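Long-range contacts in MAR1 Ribonuclease (Caenorhabditis elegans, PDB 2B34), which is probably a hydrolase of the isochorismatase family, described as a ribonuclease: residues A[29-40]-A[134-144]; A[43-51]-A[174-183]. All blocks are in the same frame, centred on the assembly; numbering follows the deposited sequence.

Interaction 1. Residues A[29-40]-A[134-144]; sequences NIKYFPEIITTS and DAVSSRSHTDR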
loop_
_atom_site.group_PDB
_atom_site.type_symbol
_atom_site.label_atom_id
_atom_site.label_comp_id
_atom_site.label_asym_id
_atom_site.label_seq_id
_atom_site.Cartn_x
_atom_site.Cartn_y
_atom_site.Cartn_z
ATOM N N ASN A 29 -16.799 11.828 -19.515
ATOM C CA ASN A 29 -15.509 12.282 -18.990
ATOM C C ASN A 29 -15.062 11.556 -17.729
ATOM O O ASN A 29 -14.238 12.076 -16.991
ATOM C CB ASN A 29 -15.537 13.791 -18.692
ATOM C CG ASN A 29 -16.179 14.599 -19.796
ATOM O OD1 ASN A 29 -17.410 14.703 -19.873
ATOM N ND2 ASN A 29 -15.354 15.190 -20.647
ATOM N N ILE A 30 -15.622 10.384 -17.456
ATOM C CA ILE A 30 -15.265 9.631 -16.249
ATOM C C ILE A 30 -14.948 8.191 -16.631
ATOM O O ILE A 30 -15.752 7.533 -17.291
ATOM C CB ILE A 30 -16.417 9.652 -15.179
ATOM C CG1 ILE A 30 -16.736 11.083 -14.691
ATOM C CG2 ILE A 30 -16.109 8.715 -14.007
ATOM C CD1 ILE A 30 -15.675 11.742 -13.786
ATOM N N LYS A 31 -13.777 7.704 -16.226
ATOM C CA LYS A 31 -13.413 6.301 -16.453
ATOM C C LYS A 31 -14.427 5.392 -15.776
ATOM O O LYS A 31 -14.762 5.598 -14.606
ATOM C CB LYS A 31 -11.998 6.001 -15.936
ATOM C CG LYS A 31 -10.888 6.777 -16.640
ATOM C CD LYS A 31 -10.785 6.410 -18.120
ATOM C CE LYS A 31 -9.686 7.216 -18.813
ATOM N NZ LYS A 31 -9.264 6.571 -20.090
ATOM N N TYR A 32 -14.926 4.410 -16.527
ATOM C CA TYR A 32 -15.930 3.450 -16.053
ATOM C C TYR A 32 -17.212 4.105 -15.528
ATOM O O TYR A 32 -17.775 3.667 -14.520
ATOM C CB TYR A 32 -15.345 2.504 -14.989
ATOM C CG TYR A 32 -14.039 1.848 -15.376
ATOM C CD1 TYR A 32 -14.019 0.686 -16.151
ATOM C CD2 TYR A 32 -12.822 2.387 -14.962
ATOM C CE1 TYR A 32 -12.811 0.077 -16.503
ATOM C CE2 TYR A 32 -11.615 1.789 -15.308
ATOM C CZ TYR A 32 -11.616 0.637 -16.078
ATOM O OH TYR A 32 -10.417 0.050 -16.414
ATOM N N PHE A 33 -17.680 5.149 -16.211
ATOM C CA PHE A 33 -18.902 5.832 -15.784
ATOM C C PHE A 33 -20.118 4.882 -15.719
ATOM O O PHE A 33 -20.792 4.818 -14.689
ATOM C CB PHE A 33 -19.189 7.069 -16.647
ATOM C CG PHE A 33 -20.287 7.943 -16.104
ATOM C CD1 PHE A 33 -20.034 8.840 -15.068
ATOM C CD2 PHE A 33 -21.578 7.864 -16.620
ATOM C CE1 PHE A 33 -21.050 9.655 -14.557
ATOM C CE2 PHE A 33 -22.600 8.671 -16.114
ATOM C CZ PHE A 33 -22.334 9.570 -15.083
ATOM N N PRO A 34 -20.392 4.130 -16.807
ATOM C CA PRO A 34 -21.525 3.199 -16.764
ATOM C C PRO A 34 -21.463 2.166 -15.632
ATOM O O PRO A 34 -22.493 1.863 -15.020
ATOM C CB PRO A 34 -21.461 2.521 -18.135
ATOM C CG PRO A 34 -20.800 3.540 -19.019
ATOM C CD PRO A 34 -19.734 4.107 -18.130
ATOM N N GLU A 35 -20.270 1.637 -15.363
ATOM C CA GLU A 35 -20.061 0.638 -14.303
ATOM C C GLU A 35 -20.369 1.219 -12.925
ATOM O O GLU A 35 -21.065 0.609 -12.108
ATOM C CB GLU A 35 -18.611 0.131 -14.332
ATOM C CG GLU A 35 -18.254 -0.761 -15.518
ATOM C CD GLU A 35 -17.728 -0.006 -16.733
ATOM O OE1 GLU A 35 -18.051 1.183 -16.916
ATOM O OE2 GLU A 35 -16.988 -0.618 -17.528
ATOM N N ILE A 36 -19.837 2.410 -12.694
ATOM C CA ILE A 36 -19.977 3.149 -11.448
ATOM C C ILE A 36 -21.434 3.530 -11.157
ATOM O O ILE A 36 -21.860 3.521 -10.000
ATOM C CB ILE A 36 -19.018 4.385 -11.465
ATOM C CG1 ILE A 36 -17.747 4.092 -10.666
ATOM C CG2 ILE A 36 -19.685 5.656 -10.972
ATOM C CD1 ILE A 36 -16.795 3.135 -11.336
ATOM N N ILE A 37 -22.187 3.840 -12.210
ATOM C CA ILE A 37 -23.625 4.098 -12.097
ATOM C C ILE A 37 -24.366 2.830 -11.671
ATOM O O ILE A 37 -25.142 2.856 -10.715
ATOM C CB ILE A 37 -24.228 4.650 -13.425
ATOM C CG1 ILE A 37 -23.675 6.049 -13.751
ATOM C CG2 ILE A 37 -25.778 4.612 -13.400
ATOM C CD1 ILE A 37 -23.764 7.089 -12.619
ATOM N N THR A 38 -24.114 1.726 -12.376
ATOM C CA THR A 38 -24.699 0.433 -12.019
ATOM C C THR A 38 -24.422 0.078 -10.557
ATOM O O THR A 38 -25.326 -0.328 -9.825
ATOM C CB THR A 38 -24.193 -0.704 -12.947
ATOM O OG1 THR A 38 -24.596 -0.427 -14.291
ATOM C CG2 THR A 38 -24.773 -2.049 -12.537
ATOM N N THR A 39 -23.172 0.246 -10.140
ATOM C CA THR A 39 -22.756 -0.117 -8.788
ATOM C C THR A 39 -23.276 0.878 -7.741
ATOM O O THR A 39 -23.699 0.467 -6.663
ATOM C CB THR A 39 -21.227 -0.292 -8.706
ATOM O OG1 THR A 39 -20.818 -1.237 -9.698
ATOM C CG2 THR A 39 -20.807 -0.812 -7.347
ATOM N N SER A 40 -23.257 2.171 -8.066
ATOM C CA SER A 40 -23.866 3.183 -7.191
ATOM C C SER A 40 -25.363 2.924 -7.000
ATOM O O SER A 40 -25.889 3.130 -5.910
ATOM C CB SER A 40 -23.627 4.607 -7.708
ATOM O OG SER A 40 -22.240 4.927 -7.718
ATOM N N ASP A 134 -15.470 0.542 -6.194
ATOM C CA ASP A 134 -16.092 0.155 -7.462
ATOM C C ASP A 134 -17.294 1.036 -7.852
ATOM O O ASP A 134 -17.996 0.761 -8.832
ATOM C CB ASP A 134 -16.429 -1.345 -7.499
ATOM C CG ASP A 134 -17.230 -1.827 -6.288
ATOM O OD1 ASP A 134 -17.337 -1.110 -5.273
ATOM O OD2 ASP A 134 -17.752 -2.960 -6.358
ATOM N N ALA A 135 -17.502 2.102 -7.084
ATOM C CA ALA A 135 -18.554 3.076 -7.344
ATOM C C ALA A 135 -17.978 4.495 -7.303
ATOM O O ALA A 135 -18.724 5.483 -7.276
ATOM C CB ALA A 135 -19.681 2.912 -6.332
ATOM N N VAL A 136 -16.646 4.581 -7.306
ATOM C CA VAL A 136 -15.912 5.853 -7.251
ATOM C C VAL A 136 -14.860 5.893 -8.370
ATOM O O VAL A 136 -14.103 4.936 -8.555
ATOM C CB VAL A 136 -15.253 6.070 -5.855
ATOM C CG1 VAL A 136 -14.273 7.246 -5.867
ATOM C CG2 VAL A 136 -16.314 6.294 -4.781
ATOM N N SER A 137 -14.826 6.992 -9.123
ATOM C CA SER A 137 -13.900 7.123 -10.250
ATOM C C SER A 137 -13.539 8.581 -10.588
ATOM O O SER A 137 -14.079 9.513 -9.992
ATOM C CB SER A 137 -14.468 6.413 -11.483
ATOM O OG SER A 137 -13.473 6.255 -12.472
ATOM N N SER A 138 -12.626 8.751 -11.548
ATOM C CA SER A 138 -12.168 10.064 -12.013
ATOM C C SER A 138 -12.060 10.076 -13.538
ATOM O O SER A 138 -12.223 9.039 -14.180
ATOM C CB SER A 138 -10.788 10.394 -11.430
ATOM O OG SER A 138 -10.808 10.458 -10.019
ATOM N N ARG A 139 -11.761 11.245 -14.105
ATOM C CA ARG A 139 -11.471 11.368 -15.537
ATOM C C ARG A 139 -10.177 10.629 -15.897
ATOM O O ARG A 139 -10.092 9.973 -16.933
ATOM C CB ARG A 139 -11.399 12.845 -15.951
ATOM C CG ARG A 139 -11.031 13.083 -17.414
ATOM C CD ARG A 139 -11.188 14.551 -17.836
ATOM N NE ARG A 139 -10.363 15.453 -17.030
ATOM C CZ ARG A 139 -9.840 16.596 -17.467
ATOM N NH1 ARG A 139 -10.041 16.994 -18.721
ATOM N NH2 ARG A 139 -9.104 17.340 -16.649
ATOM N N SER A 140 -9.182 10.733 -15.020
ATOM C CA SER A 140 -7.894 10.066 -15.194
ATOM C C SER A 140 -7.731 8.883 -14.240
ATOM O O SER A 140 -8.079 8.982 -13.062
ATOM C CB SER A 140 -6.764 11.067 -14.954
ATOM O OG SER A 140 -5.551 10.396 -14.674
ATOM N N HIS A 141 -7.187 7.779 -14.755
ATOM C CA HIS A 141 -6.851 6.600 -13.945
ATOM C C HIS A 141 -5.875 6.914 -12.807
ATOM O O HIS A 141 -6.023 6.397 -11.698
ATOM C CB HIS A 141 -6.241 5.494 -14.815
ATOM C CG HIS A 141 -7.205 4.857 -15.768
ATOM N ND1 HIS A 141 -6.967 4.780 -17.124
ATOM C CD2 HIS A 141 -8.404 4.260 -15.563
ATOM C CE1 HIS A 141 -7.974 4.161 -17.711
ATOM N NE2 HIS A 141 -8.861 3.837 -16.787
ATOM N N THR A 142 -4.871 7.742 -13.100
ATOM C CA THR A 142 -3.847 8.116 -12.123
ATOM C C THR A 142 -4.460 8.900 -10.965
ATOM O O THR A 142 -4.141 8.644 -9.797
ATOM C CB THR A 142 -2.692 8.906 -12.792
ATOM O OG1 THR A 142 -2.117 8.104 -13.831
ATOM C CG2 THR A 142 -1.596 9.260 -11.786
ATOM N N ASP A 143 -5.340 9.842 -11.297
ATOM C CA ASP A 143 -6.070 10.631 -10.298
ATOM C C ASP A 143 -6.878 9.746 -9.346
ATOM O O ASP A 143 -6.822 9.929 -8.131
ATOM C CB ASP A 143 -6.984 11.658 -10.985
ATOM C CG ASP A 143 -6.232 12.904 -11.435
ATOM O OD1 ASP A 143 -5.139 13.176 -10.893
ATOM O OD2 ASP A 143 -6.733 13.615 -12.331
ATOM N N ARG A 144 -7.616 8.793 -9.917
ATOM C CA ARG A 144 -8.426 7.830 -9.165
ATOM C C ARG A 144 -7.555 6.935 -8.275
ATOM O O ARG A 144 -7.859 6.737 -7.094
ATOM C CB ARG A 144 -9.234 6.961 -10.138
ATOM C CG ARG A 144 -10.243 6.014 -9.478
ATOM C CD ARG A 144 -10.786 4.999 -10.478
ATOM N NE ARG A 144 -11.772 4.103 -9.870
ATOM C CZ ARG A 144 -12.153 2.935 -10.380
ATOM N NH1 ARG A 144 -11.620 2.486 -11.512
ATOM N NH2 ARG A 144 -13.058 2.200 -9.743
HETATM O O HOH W 1 -18.498 -1.206 -10.799
#
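Lys31 N donates to Ser138 O (2.9 Å) where the loop leading into helix 33-49 runs beside the end of strand 128-137, and a type II turn from Ile30 to Phe33 then starts the helix, with Tyr32 at its N-cap. This is the meeting of helix and strand ends in the parallel α/β/α fold of the isochorismatase family. Ser137 adds the second polar link: its hydroxyl donates to Lys31 O at 2.6 Å from OG, tilted from the carbonyl plane. With OG anti to the backbone N (chi1 -166°), the group swings across to the loop. Lys31 bends at chi2 and lays its aliphatic chain over one face of the His141 ring, CG 3.9 Å from the ring centroid. Tyr32 meets the same imidazole rim to rim, and its CD2 lies 3.7 Å from Arg144 NH1. Arg144, extended from CG to NE, is held by Val136 O, which takes NE at 2.8 Å on an in-plane lone pair. Arg139 brings its CB against Asn29 O, while its guanidinium bonds to the backbone O of Ile184 and of Leu185 and forms a salt bridge with Glu162, all of the second subunit.

Deeper in, Ile36 presses CG1 against Ala135 C (3.4 Å), its chi1 of -100° well off a staggered value. One turn on, a water links Thr39 OG1 and Asp134 O. Beside it, the Ser40 hydroxyl folds back on its own helix: OG donates to Ile36 O at 2.7 Å, from the opposite face of that carbonyl to Ser40 N, while Ala135 CB lies 3.5 Å from OG.

Interaction 2. Residues A[43-51]-A[174-183]; sequences LIDAARILS and HPKFKEVQKL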
loop_
_atom_site.group_PDB
_atom_site.type_symbol
_atom_site.label_atom_id
_atom_site.label_comp_id
_atom_site.label_asym_id
_atom_site.label_seq_id
_atom_site.Cartn_x
_atom_site.Cartn_y
_atom_site.Cartn_z
ATOM N N LEU A 43 -25.955 0.356 -4.195
ATOM C CA LEU A 43 -25.871 0.926 -2.854
ATOM C C LEU A 43 -27.096 1.758 -2.499
ATOM O O LEU A 43 -27.584 1.697 -1.370
ATOM C CB LEU A 43 -24.592 1.748 -2.692
ATOM C CG LEU A 43 -23.430 0.832 -2.307
ATOM C CD1 LEU A 43 -22.223 1.104 -3.155
ATOM C CD2 LEU A 43 -23.126 0.899 -0.811
ATOM N N ILE A 44 -27.579 2.533 -3.471
ATOM C CA ILE A 44 -28.819 3.298 -3.322
ATOM C C ILE A 44 -30.010 2.377 -3.015
ATOM O O ILE A 44 -30.793 2.668 -2.114
ATOM C CB ILE A 44 -29.083 4.184 -4.562
ATOM C CG1 ILE A 44 -28.203 5.438 -4.507
ATOM C CG2 ILE A 44 -30.552 4.581 -4.654
ATOM C CD1 ILE A 44 -28.033 6.142 -5.843
ATOM N N ASP A 45 -30.123 1.273 -3.757
ATOM C CA ASP A 45 -31.155 0.260 -3.520
ATOM C C ASP A 45 -31.004 -0.372 -2.139
ATOM O O ASP A 45 -31.992 -0.555 -1.424
ATOM C CB ASP A 45 -31.094 -0.848 -4.576
ATOM C CG ASP A 45 -31.577 -0.402 -5.946
ATOM O OD1 ASP A 45 -32.307 0.607 -6.061
ATOM O OD2 ASP A 45 -31.219 -1.089 -6.928
ATOM N N ALA A 46 -29.765 -0.709 -1.776
ATOM C CA ALA A 46 -29.469 -1.287 -0.468
ATOM C C ALA A 46 -29.842 -0.339 0.662
ATOM O O ALA A 46 -30.399 -0.774 1.669
ATOM C CB ALA A 46 -28.008 -1.680 -0.370
ATOM N N ALA A 47 -29.543 0.950 0.488
ATOM C CA ALA A 47 -29.881 1.962 1.493
ATOM C C ALA A 47 -31.398 2.117 1.674
ATOM O O ALA A 47 -31.882 2.234 2.802
ATOM C CB ALA A 47 -29.233 3.301 1.154
ATOM N N ARG A 48 -32.139 2.099 0.566
ATOM C CA ARG A 48 -33.606 2.165 0.601
ATOM C C ARG A 48 -34.195 0.943 1.320
ATOM O O ARG A 48 -35.082 1.075 2.164
ATOM C CB ARG A 48 -34.172 2.285 -0.822
ATOM C CG ARG A 48 -35.691 2.488 -0.903
ATOM C CD ARG A 48 -36.230 2.267 -2.326
ATOM N NE ARG A 48 -36.056 0.882 -2.766
ATOM C CZ ARG A 48 -35.271 0.485 -3.769
ATOM N NH1 ARG A 48 -34.581 1.363 -4.491
ATOM N NH2 ARG A 48 -35.186 -0.804 -4.057
ATOM N N ILE A 49 -33.680 -0.237 0.982
ATOM C CA ILE A 49 -34.108 -1.502 1.584
ATOM C C ILE A 49 -33.867 -1.517 3.091
ATOM O O ILE A 49 -34.739 -1.927 3.864
ATOM C CB ILE A 49 -33.400 -2.721 0.911
ATOM C CG1 ILE A 49 -33.847 -2.890 -0.551
ATOM C CG2 ILE A 49 -33.611 -4.016 1.708
ATOM C CD1 ILE A 49 -35.355 -2.983 -0.756
ATOM N N LEU A 50 -32.691 -1.048 3.500
ATOM C CA LEU A 50 -32.271 -1.105 4.900
ATOM C C LEU A 50 -32.615 0.152 5.700
ATOM O O LEU A 50 -32.241 0.263 6.869
ATOM C CB LEU A 50 -30.772 -1.412 4.997
ATOM C CG LEU A 50 -30.296 -2.723 4.352
ATOM C CD1 LEU A 50 -28.773 -2.776 4.274
ATOM C CD2 LEU A 50 -30.848 -3.946 5.079
ATOM N N SER A 51 -33.341 1.078 5.072
ATOM C CA SER A 51 -33.761 2.340 5.706
ATOM C C SER A 51 -32.564 3.168 6.185
ATOM O O SER A 51 -32.600 3.771 7.261
ATOM C CB SER A 51 -34.741 2.085 6.863
ATOM O OG SER A 51 -35.898 1.397 6.421
ATOM N N HIS A 174 -30.580 -12.178 8.579
ATOM C CA HIS A 174 -31.104 -10.813 8.647
ATOM C C HIS A 174 -32.446 -10.759 7.911
ATOM O O HIS A 174 -32.567 -11.320 6.819
ATOM C CB HIS A 174 -30.116 -9.814 8.029
ATOM C CG HIS A 174 -30.465 -8.379 8.286
ATOM N ND1 HIS A 174 -31.328 -7.667 7.480
ATOM C CD2 HIS A 174 -30.070 -7.525 9.260
ATOM C CE1 HIS A 174 -31.453 -6.437 7.949
ATOM N NE2 HIS A 174 -30.699 -6.325 9.027
ATOM N N PRO A 175 -33.459 -10.097 8.508
ATOM C CA PRO A 175 -34.801 -10.056 7.910
ATOM C C PRO A 175 -34.830 -9.522 6.475
ATOM O O PRO A 175 -35.755 -9.835 5.725
ATOM C CB PRO A 175 -35.588 -9.127 8.847
ATOM C CG PRO A 175 -34.569 -8.421 9.668
ATOM C CD PRO A 175 -33.411 -9.359 9.784
ATOM N N LYS A 176 -33.817 -8.739 6.106
ATOM C CA LYS A 176 -33.727 -8.126 4.784
ATOM C C LYS A 176 -32.612 -8.710 3.908
ATOM O O LYS A 176 -32.269 -8.132 2.876
ATOM C CB LYS A 176 -33.554 -6.606 4.921
ATOM C CG LYS A 176 -34.844 -5.793 4.811
ATOM C CD LYS A 176 -35.720 -5.890 6.053
ATOM C CE LYS A 176 -36.902 -4.927 5.968
ATOM N NZ LYS A 176 -37.827 -5.220 4.832
ATOM N N PHE A 177 -32.060 -9.857 4.308
ATOM C CA PHE A 177 -30.941 -10.473 3.582
ATOM C C PHE A 177 -31.296 -10.905 2.157
ATOM O O PHE A 177 -30.555 -10.616 1.217
ATOM C CB PHE A 177 -30.353 -11.656 4.361
ATOM C CG PHE A 177 -29.402 -12.498 3.553
ATOM C CD1 PHE A 177 -28.099 -12.068 3.315
ATOM C CD2 PHE A 177 -29.815 -13.716 3.020
ATOM C CE1 PHE A 177 -27.219 -12.838 2.563
ATOM C CE2 PHE A 177 -28.943 -14.495 2.268
ATOM C CZ PHE A 177 -27.641 -14.057 2.040
ATOM N N LYS A 178 -32.421 -11.602 2.007
ATOM C CA LYS A 178 -32.860 -12.073 0.692
ATOM C C LYS A 178 -33.135 -10.927 -0.280
ATOM O O LYS A 178 -32.904 -11.060 -1.484
ATOM C CB LYS A 178 -34.073 -13.001 0.815
ATOM C CG LYS A 178 -33.715 -14.446 1.142
ATOM C CD LYS A 178 -33.159 -15.167 -0.086
ATOM C CE LYS A 178 -32.466 -16.463 0.290
ATOM N NZ LYS A 178 -31.688 -17.017 -0.855
ATOM N N GLU A 179 -33.604 -9.799 0.247
ATOM C CA GLU A 179 -33.816 -8.605 -0.570
ATOM C C GLU A 179 -32.507 -7.993 -1.071
ATOM O O GLU A 179 -32.373 -7.721 -2.263
ATOM C CB GLU A 179 -34.641 -7.561 0.181
ATOM C CG GLU A 179 -36.128 -7.857 0.185
ATOM C CD GLU A 179 -36.916 -6.836 0.969
ATOM O OE1 GLU A 179 -37.443 -7.199 2.043
ATOM O OE2 GLU A 179 -37.000 -5.674 0.518
ATOM N N VAL A 180 -31.549 -7.788 -0.167
ATOM C CA VAL A 180 -30.247 -7.231 -0.557
ATOM C C VAL A 180 -29.425 -8.216 -1.395
ATOM O O VAL A 180 -28.586 -7.797 -2.193
ATOM C CB VAL A 180 -29.421 -6.674 0.652
ATOM C CG1 VAL A 180 -30.182 -5.557 1.364
ATOM C CG2 VAL A 180 -29.023 -7.773 1.629
ATOM N N GLN A 181 -29.689 -9.515 -1.222
ATOM C CA GLN A 181 -28.987 -10.571 -1.964
ATOM C C GLN A 181 -29.254 -10.492 -3.465
ATOM O O GLN A 181 -28.374 -10.816 -4.267
ATOM C CB GLN A 181 -29.365 -11.960 -1.438
ATOM C CG GLN A 181 -28.352 -13.055 -1.771
ATOM C CD GLN A 181 -28.808 -14.444 -1.350
ATOM O OE1 GLN A 181 -30.007 -14.716 -1.240
ATOM N NE2 GLN A 181 -27.847 -15.335 -1.123
ATOM N N LYS A 182 -30.467 -10.065 -3.830
ATOM C CA LYS A 182 -30.851 -9.852 -5.232
ATOM C C LYS A 182 -29.931 -8.852 -5.922
ATOM O O LYS A 182 -29.586 -9.027 -7.090
ATOM C CB LYS A 182 -32.306 -9.357 -5.346
ATOM C CG LYS A 182 -33.371 -10.276 -4.747
ATOM C CD LYS A 182 -33.590 -11.537 -5.571
ATOM C CE LYS A 182 -34.603 -12.462 -4.899
ATOM N NZ LYS A 182 -34.674 -13.795 -5.574
ATOM N N LEU A 183 -29.535 -7.815 -5.186
ATOM C CA LEU A 183 -28.674 -6.747 -5.707
ATOM C C LEU A 183 -27.248 -7.216 -5.999
ATOM O O LEU A 183 -26.544 -6.596 -6.799
ATOM C CB LEU A 183 -28.627 -5.560 -4.734
ATOM C CG LEU A 183 -29.908 -5.091 -4.032
ATOM C CD1 LEU A 183 -29.572 -4.078 -2.949
ATOM C CD2 LEU A 183 -30.928 -4.516 -5.020
#
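A carboxylate rests on a methyl here: Glu179 OE2 lies 3.4 Å from Ile49 CD1, and no hydrogen bond passes between the two segments. They form an antiparallel helix pair on the outside of the α/β/α fold, the end of helix 33-49 against helix 177-183, axes 9.8 Å apart and directions 171° apart. Ile49 carries the middle of the contact. Its chi1 of -67° sets CG1 anti to the carbonyl carbon and leaves CG2 anti to the backbone N, 3.8 Å from Val180 CG1 and touching Lys176 CG as well, while Lys176 NZ makes a weak, long bond (3.4 Å) to Glu179 OE1, as part of a salt bridge. Toward the other end, Leu183 spreads its two methyls over neighbouring residues of the helix, CD1 3.6 Å from Ala46 N and CD2 3.7 Å from Asp45 CB. Ile165 of helix 161-169 touches both Ala46 and Val180. Asp45 OD1 takes Arg48 NH1 and pairs with Arg41 too; an alanine here keeps CB against Leu183 but is likely to leave Arg41 without this charge partner and Arg48, still bonded to Gly74 O, freer to turn. Just past helix 33-49, Leu50 CD2 touches both Lys176 CB and the His174 ring, 3.8 Å from CE1, while ND1 of that ring accepts from Lys176 N.

In the fold
Helix 33-49 carries one side of both contacts. From the N terminus, the chain makes strand 15-20, then reaches segment 29-40, followed, two residues later in the same helix, by 43-51; both wait for partners much later. Interaction 1 closes first, after 93 residues that supply strands 54-59, 81-84 and 103-109, tying the start of the helix to the end of strand 128-137 and the head of helix 141-154. Interaction 2 closes after 122 residues, once strand 157-159 and helix 161-169 are in place, and ties the end of the helix to helix 177-183. The segments alternate, so the two loops cross rather than nest, and the contact centres lie about 23 Å apart.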